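Local coordinates for protein triacylglycerol lipase (Yarrowia lipolytica, PDB 3O0D) that probably hydrolyses triacylglycerols, as a secreted, glycosylated yeast lipase of the alpha/beta-hydrolase fold, at residues F18-R23 against H76-I81. Residues are numbered along the deposited sequence; the frame is centred on the assembly and turned at random.
Sequences FEKYAR and HASKQI
The side-chain amide of Q80 reaches towards K20 and Y21 from the opposite direction, and hydrogen bonds between side-chain ends carry nearly all of this contact; the nearest CA atoms, K20 CA and S78 CA, are 11.5 Å apart. K20 NZ donates to Q80 OE1 at 2.8 Å, in the carbonyl plane; its CG is trans to the backbone N (chi1 171°) and the chain extended beyond. S78 OG donates to the same OE1 at 2.8 Å, and Y82 OH also bonds to it.

On the other branch, Q80 NE2 gives an N-H to Y21 OH at 3.0 Å; the hydroxyl lies 23° out of the amide plane, and NE2 sits at the ring's edge near its plane, ring and amide 85° apart. K20, which can only donate, fixes which amide end is oxygen, and the bond from NE2 to Q155 OE1 agrees. A leucine in place of Q80 would probably leave the K20 ammonium and S78 hydroxyl without their shared acceptor.

Y21 packs on strands 155-161 and 183-187. The contact ties helix 12-27, on one face of the alpha/beta-hydrolase sheet, to the 68-75/80-87 hairpin, whose turn carries a G1 beta bulge at K79 and Q80 opposite D75.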
loop_
_atom_site.group_PDB
_atom_site.type_symbol
_atom_site.label_atom_id
_atom_site.label_comp_id
_atom_site.label_asym_id
_atom_site.label_seq_id
_atom_site.Cartn_x
_atom_site.Cartn_y
_atom_site.Cartn_z
ATOM N N PHE A 18 10.543 1.333 -7.255
ATOM C CA PHE A 18 9.079 1.320 -7.257
ATOM C C PHE A 18 8.535 0.140 -8.053
ATOM O O PHE A 18 7.614 -0.498 -7.650
ATOM C CB PHE A 18 8.535 2.633 -7.797
ATOM C CG PHE A 18 8.892 3.835 -6.949
ATOM C CD1 PHE A 18 8.680 3.837 -5.585
ATOM C CD2 PHE A 18 9.412 4.970 -7.505
ATOM C CE1 PHE A 18 8.978 4.922 -4.842
ATOM C CE2 PHE A 18 9.714 6.064 -6.738
ATOM C CZ PHE A 18 9.523 6.036 -5.422
ATOM N N GLU A 19 9.123 -0.109 -9.206
ATOM C CA GLU A 19 8.681 -1.246 -10.049
ATOM C C GLU A 19 8.768 -2.534 -9.325
ATOM O O GLU A 19 7.887 -3.392 -9.430
ATOM C CB GLU A 19 9.500 -1.229 -11.345
ATOM C CG GLU A 19 9.185 -2.393 -12.292
ATOM C CD GLU A 19 10.080 -2.308 -13.568
ATOM O OE1 GLU A 19 11.312 -2.460 -13.431
ATOM O OE2 GLU A 19 9.479 -2.049 -14.634
ATOM N N LYS A 20 9.852 -2.696 -8.558
ATOM C CA LYS A 20 9.979 -3.884 -7.726
ATOM C C LYS A 20 8.763 -4.171 -6.812
ATOM O O LYS A 20 8.251 -5.352 -6.843
ATOM C CB LYS A 20 11.275 -3.803 -6.872
ATOM C CG LYS A 20 11.299 -4.927 -5.831
ATOM C CD LYS A 20 12.642 -4.750 -5.035
ATOM C CE LYS A 20 12.603 -5.649 -3.807
ATOM N NZ LYS A 20 13.896 -5.541 -3.029
ATOM N N TYR A 21 8.324 -3.120 -6.125
ATOM C CA TYR A 21 7.187 -3.286 -5.150
ATOM C C TYR A 21 5.906 -3.460 -6.005
ATOM O O TYR A 21 4.987 -4.290 -5.659
ATOM C CB TYR A 21 7.110 -2.206 -4.035
ATOM C CG TYR A 21 8.303 -2.454 -3.148
ATOM C CD1 TYR A 21 8.277 -3.490 -2.196
ATOM C CD2 TYR A 21 9.476 -1.757 -3.361
ATOM C CE1 TYR A 21 9.358 -3.810 -1.475
ATOM C CE2 TYR A 21 10.606 -2.102 -2.600
ATOM C CZ TYR A 21 10.516 -3.128 -1.691
ATOM O OH TYR A 21 11.617 -3.468 -0.951
ATOM N N ALA A 22 5.833 -2.824 -7.154
ATOM C CA ALA A 22 4.662 -3.128 -7.948
ATOM C C ALA A 22 4.574 -4.591 -8.330
ATOM O O ALA A 22 3.492 -5.174 -8.394
ATOM C CB ALA A 22 4.624 -2.221 -9.273
ATOM N N ARG A 23 5.703 -5.191 -8.670
ATOM C CA ARG A 23 5.701 -6.579 -8.990
ATOM C C ARG A 23 5.334 -7.470 -7.782
ATOM O O ARG A 23 4.609 -8.360 -7.926
ATOM C CB ARG A 23 7.036 -7.080 -9.531
ATOM C CG ARG A 23 7.562 -6.424 -10.784
ATOM C CD ARG A 23 8.737 -7.240 -11.298
ATOM N NE ARG A 23 9.522 -6.581 -12.304
ATOM C CZ ARG A 23 9.211 -6.509 -13.575
ATOM N NH1 ARG A 23 8.131 -7.063 -14.051
ATOM N NH2 ARG A 23 10.028 -5.888 -14.372
ATOM N N HIS A 76 16.449 -13.522 0.417
ATOM C CA HIS A 76 17.830 -13.689 0.895
ATOM C C HIS A 76 18.774 -12.914 0.015
ATOM O O HIS A 76 19.964 -12.754 0.406
ATOM C CB HIS A 76 18.152 -15.179 0.815
ATOM C CG HIS A 76 17.323 -16.012 1.744
ATOM N ND1 HIS A 76 17.434 -15.912 3.118
ATOM C CD2 HIS A 76 16.325 -16.889 1.510
ATOM C CE1 HIS A 76 16.547 -16.719 3.695
ATOM N NE2 HIS A 76 15.884 -17.346 2.738
ATOM N N ALA A 77 18.351 -12.476 -1.180
ATOM C CA ALA A 77 19.294 -11.641 -2.011
ATOM C C ALA A 77 19.248 -10.229 -1.526
ATOM O O ALA A 77 20.280 -9.548 -1.416
ATOM C CB ALA A 77 18.955 -11.712 -3.486
ATOM N N SER A 78 18.081 -9.704 -1.234
ATOM C CA SER A 78 17.988 -8.318 -0.783
ATOM C C SER A 78 18.012 -8.206 0.753
ATOM O O SER A 78 18.091 -7.047 1.253
ATOM C CB SER A 78 16.688 -7.646 -1.347
ATOM O OG SER A 78 15.585 -8.299 -0.711
ATOM N N LYS A 79 18.012 -9.349 1.429
ATOM C CA LYS A 79 17.917 -9.392 2.935
ATOM C C LYS A 79 16.705 -8.660 3.471
ATOM O O LYS A 79 16.781 -7.694 4.270
ATOM C CB LYS A 79 19.213 -8.760 3.545
ATOM C CG LYS A 79 20.462 -9.698 3.458
ATOM C CD LYS A 79 20.819 -9.896 2.048
ATOM C CE LYS A 79 22.145 -10.746 1.730
ATOM N NZ LYS A 79 22.552 -10.518 0.289
ATOM N N GLN A 80 15.527 -9.073 2.961
ATOM C CA GLN A 80 14.282 -8.435 3.339
ATOM C C GLN A 80 13.263 -9.567 3.605
ATOM O O GLN A 80 13.388 -10.681 3.088
ATOM C CB GLN A 80 13.691 -7.566 2.212
ATOM C CG GLN A 80 14.600 -6.300 2.015
ATOM C CD GLN A 80 14.123 -5.513 0.827
ATOM O OE1 GLN A 80 14.100 -6.015 -0.288
ATOM N NE2 GLN A 80 13.596 -4.319 1.078
ATOM N N ILE A 81 12.287 -9.170 4.409
ATOM C CA ILE A 81 11.073 -10.018 4.641
ATOM C C ILE A 81 9.945 -9.196 3.985
ATOM O O ILE A 81 9.768 -8.005 4.269
ATOM C CB ILE A 81 10.804 -10.098 6.164
ATOM C CG1 ILE A 81 11.950 -10.898 6.811
ATOM C CG2 ILE A 81 9.408 -10.857 6.368
ATOM C CD1 ILE A 81 12.021 -10.741 8.430
#